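Local coordinates for YueI protein (Bacillus subtilis, PDB 2OHW) that is of unknown function and belongs to the DUF1694 family, folding as a single chain with helices around a mixed beta sheet, at residues S32-V38 and A109-A113. Residues are numbered along the deposited sequence; the frame is centred on the assembly and turned at random.
Sequences SLRERVV and AADIA
Arg36 reaches along the loop 111-113 that follows strand 104-110, with Ile112 CA over one face of its guanidinium and Arg36 CG 3.6 Å from Ile112 O. A long side chain suits this partly exposed edge: its aliphatic part packs on backbone while its charge pairs with Glu35, NH1 to OE2 2.6 Å, a salt bridge whose hydrogen bond is bent and weak. With chi1 p, the Glu35 carboxylate lies beside the Arg36 guanidinium, and its CD lies 3.8 Å from Ala113 CB.

Residues 34-36 make a short 3-10 segment, held by two successive i+3 to i hydrogen bonds, Arg36 N to Leu33 O (3.0 Å) and Val37 N to Arg34 O (3.1 Å). Loop 111-113 runs past it, Arg36 CA to Ala113 CA 4.7 Å. The chain then becomes extended at Val37, which forms an antiparallel, non-hydrogen-bonded pair with Ala109, CA-CA 4.5 Å. Next to it, Ala110 N donates to Arg36 O at 2.8 Å and 165°, nearly straight; Ala109 CA adds a CA-H...O contact to that oxygen at 3.4 Å. The short methyls fit against their neighbours, Ala109 CB 3.6 Å from Ser32 OG and Ala110 CB 4.2 Å from Val38 CG2.

The arrangement is the end of an antiparallel pairing, where strand 37-42 begins, entered through a 3-10 segment, and 104-110 runs out. Strand 37-42 edges the mixed sheet beside 104-110, whose Ala109 makes a backbone hydrogen bond with Thr66 of strand 65-70, while Leu33 packs on helix 22-28.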
loop_
_atom_site.group_PDB
_atom_site.type_symbol
_atom_site.label_atom_id
_atom_site.label_comp_id
_atom_site.label_asym_id
_atom_site.label_seq_id
_atom_site.Cartn_x
_atom_site.Cartn_y
_atom_site.Cartn_z
ATOM N N SER A 32 -8.787 2.728 0.898
ATOM C CA SER A 32 -9.298 1.474 0.334
ATOM C C SER A 32 -9.764 0.490 1.400
ATOM O O SER A 32 -9.275 0.496 2.539
ATOM C CB SER A 32 -8.222 0.794 -0.522
ATOM O OG SER A 32 -8.719 -0.419 -1.086
ATOM N N LEU A 33 -10.724 -0.360 1.033
ATOM C CA LEU A 33 -11.089 -1.492 1.885
ATOM C C LEU A 33 -10.059 -2.615 1.729
ATOM O O LEU A 33 -9.471 -2.791 0.662
ATOM C CB LEU A 33 -12.491 -2.021 1.520
ATOM C CG LEU A 33 -13.703 -1.125 1.836
ATOM C CD1 LEU A 33 -15.017 -1.813 1.477
ATOM C CD2 LEU A 33 -13.700 -0.695 3.289
ATOM N N ARG A 34 -9.867 -3.403 2.783
ATOM C CA ARG A 34 -8.889 -4.492 2.712
ATOM C C ARG A 34 -9.184 -5.454 1.551
ATOM O O ARG A 34 -8.260 -5.981 0.914
ATOM C CB ARG A 34 -8.849 -5.252 4.036
ATOM C CG ARG A 34 -7.981 -6.490 4.029
ATOM C CD ARG A 34 -6.503 -6.157 3.835
ATOM N NE ARG A 34 -5.676 -7.363 3.902
ATOM C CZ ARG A 34 -5.579 -8.247 2.917
ATOM N NH1 ARG A 34 -4.794 -9.310 3.062
ATOM N NH2 ARG A 34 -6.262 -8.068 1.785
ATOM N N GLU A 35 -10.469 -5.691 1.272
ATOM C CA GLU A 35 -10.831 -6.640 0.223
ATOM C C GLU A 35 -10.378 -6.199 -1.172
ATOM O O GLU A 35 -10.345 -7.021 -2.086
ATOM C CB GLU A 35 -12.353 -6.906 0.218
ATOM C CG GLU A 35 -13.196 -5.731 -0.218
ATOM C CD GLU A 35 -14.689 -6.004 -0.114
ATOM O OE1 GLU A 35 -15.074 -6.982 0.554
ATOM O OE2 GLU A 35 -15.466 -5.224 -0.701
ATOM N N ARG A 36 -10.050 -4.913 -1.328
ATOM C CA ARG A 36 -9.626 -4.397 -2.630
ATOM C C ARG A 36 -8.096 -4.268 -2.774
ATOM O O ARG A 36 -7.579 -3.969 -3.857
ATOM C CB ARG A 36 -10.331 -3.068 -2.910
ATOM C CG ARG A 36 -11.897 -3.185 -2.870
ATOM C CD ARG A 36 -12.557 -2.308 -3.902
ATOM N NE ARG A 36 -14.019 -2.125 -3.800
ATOM C CZ ARG A 36 -14.938 -2.985 -3.343
ATOM N NH1 ARG A 36 -14.624 -4.197 -2.908
ATOM N NH2 ARG A 36 -16.218 -2.616 -3.335
ATOM N N VAL A 37 -7.369 -4.524 -1.694
ATOM C CA VAL A 37 -5.931 -4.301 -1.715
ATOM C C VAL A 37 -5.216 -5.435 -2.441
ATOM O O VAL A 37 -5.426 -6.617 -2.131
ATOM C CB VAL A 37 -5.362 -4.117 -0.295
ATOM C CG1 VAL A 37 -3.854 -3.944 -0.351
ATOM C CG2 VAL A 37 -6.016 -2.902 0.398
ATOM N N VAL A 38 -4.363 -5.059 -3.394
ATOM C CA VAL A 38 -3.518 -5.979 -4.134
ATOM C C VAL A 38 -2.112 -6.042 -3.527
ATOM O O VAL A 38 -1.520 -7.113 -3.441
ATOM C CB VAL A 38 -3.435 -5.548 -5.627
ATOM C CG1 VAL A 38 -2.431 -6.384 -6.388
ATOM C CG2 VAL A 38 -4.817 -5.655 -6.284
ATOM N N ALA A 109 -4.697 -0.688 -5.214
ATOM C CA ALA A 109 -6.069 -1.113 -4.907
ATOM C C ALA A 109 -6.842 -1.354 -6.183
ATOM O O ALA A 109 -6.810 -0.532 -7.103
ATOM C CB ALA A 109 -6.771 -0.057 -4.064
ATOM N N ALA A 110 -7.553 -2.471 -6.221
ATOM C CA ALA A 110 -8.452 -2.786 -7.329
ATOM C C ALA A 110 -9.783 -2.055 -7.178
ATOM O O ALA A 110 -10.143 -1.583 -6.092
ATOM C CB ALA A 110 -8.674 -4.288 -7.416
ATOM N N ASP A 111 -10.537 -1.967 -8.271
ATOM C CA ASP A 111 -11.822 -1.262 -8.207
ATOM C C ASP A 111 -12.955 -2.185 -7.738
ATOM O O ASP A 111 -14.088 -1.729 -7.525
ATOM C CB ASP A 111 -12.153 -0.586 -9.548
ATOM C CG ASP A 111 -12.387 -1.578 -10.660
ATOM O OD1 ASP A 111 -11.933 -2.728 -10.542
ATOM O OD2 ASP A 111 -13.031 -1.203 -11.669
ATOM N N ILE A 112 -12.634 -3.471 -7.574
ATOM C CA ILE A 112 -13.554 -4.474 -7.028
ATOM C C ILE A 112 -12.855 -5.354 -5.987
ATOM O O ILE A 112 -11.635 -5.298 -5.829
ATOM C CB ILE A 112 -14.114 -5.377 -8.148
ATOM C CG1 ILE A 112 -12.982 -6.170 -8.818
ATOM C CG2 ILE A 112 -14.901 -4.543 -9.164
ATOM C CD1 ILE A 112 -13.444 -7.185 -9.875
ATOM N N ALA A 113 -13.635 -6.173 -5.286
ATOM C CA ALA A 113 -13.103 -7.091 -4.289
ATOM C C ALA A 113 -12.269 -8.173 -4.956
ATOM O O ALA A 113 -12.761 -8.890 -5.832
ATOM C CB ALA A 113 -14.245 -7.705 -3.481
#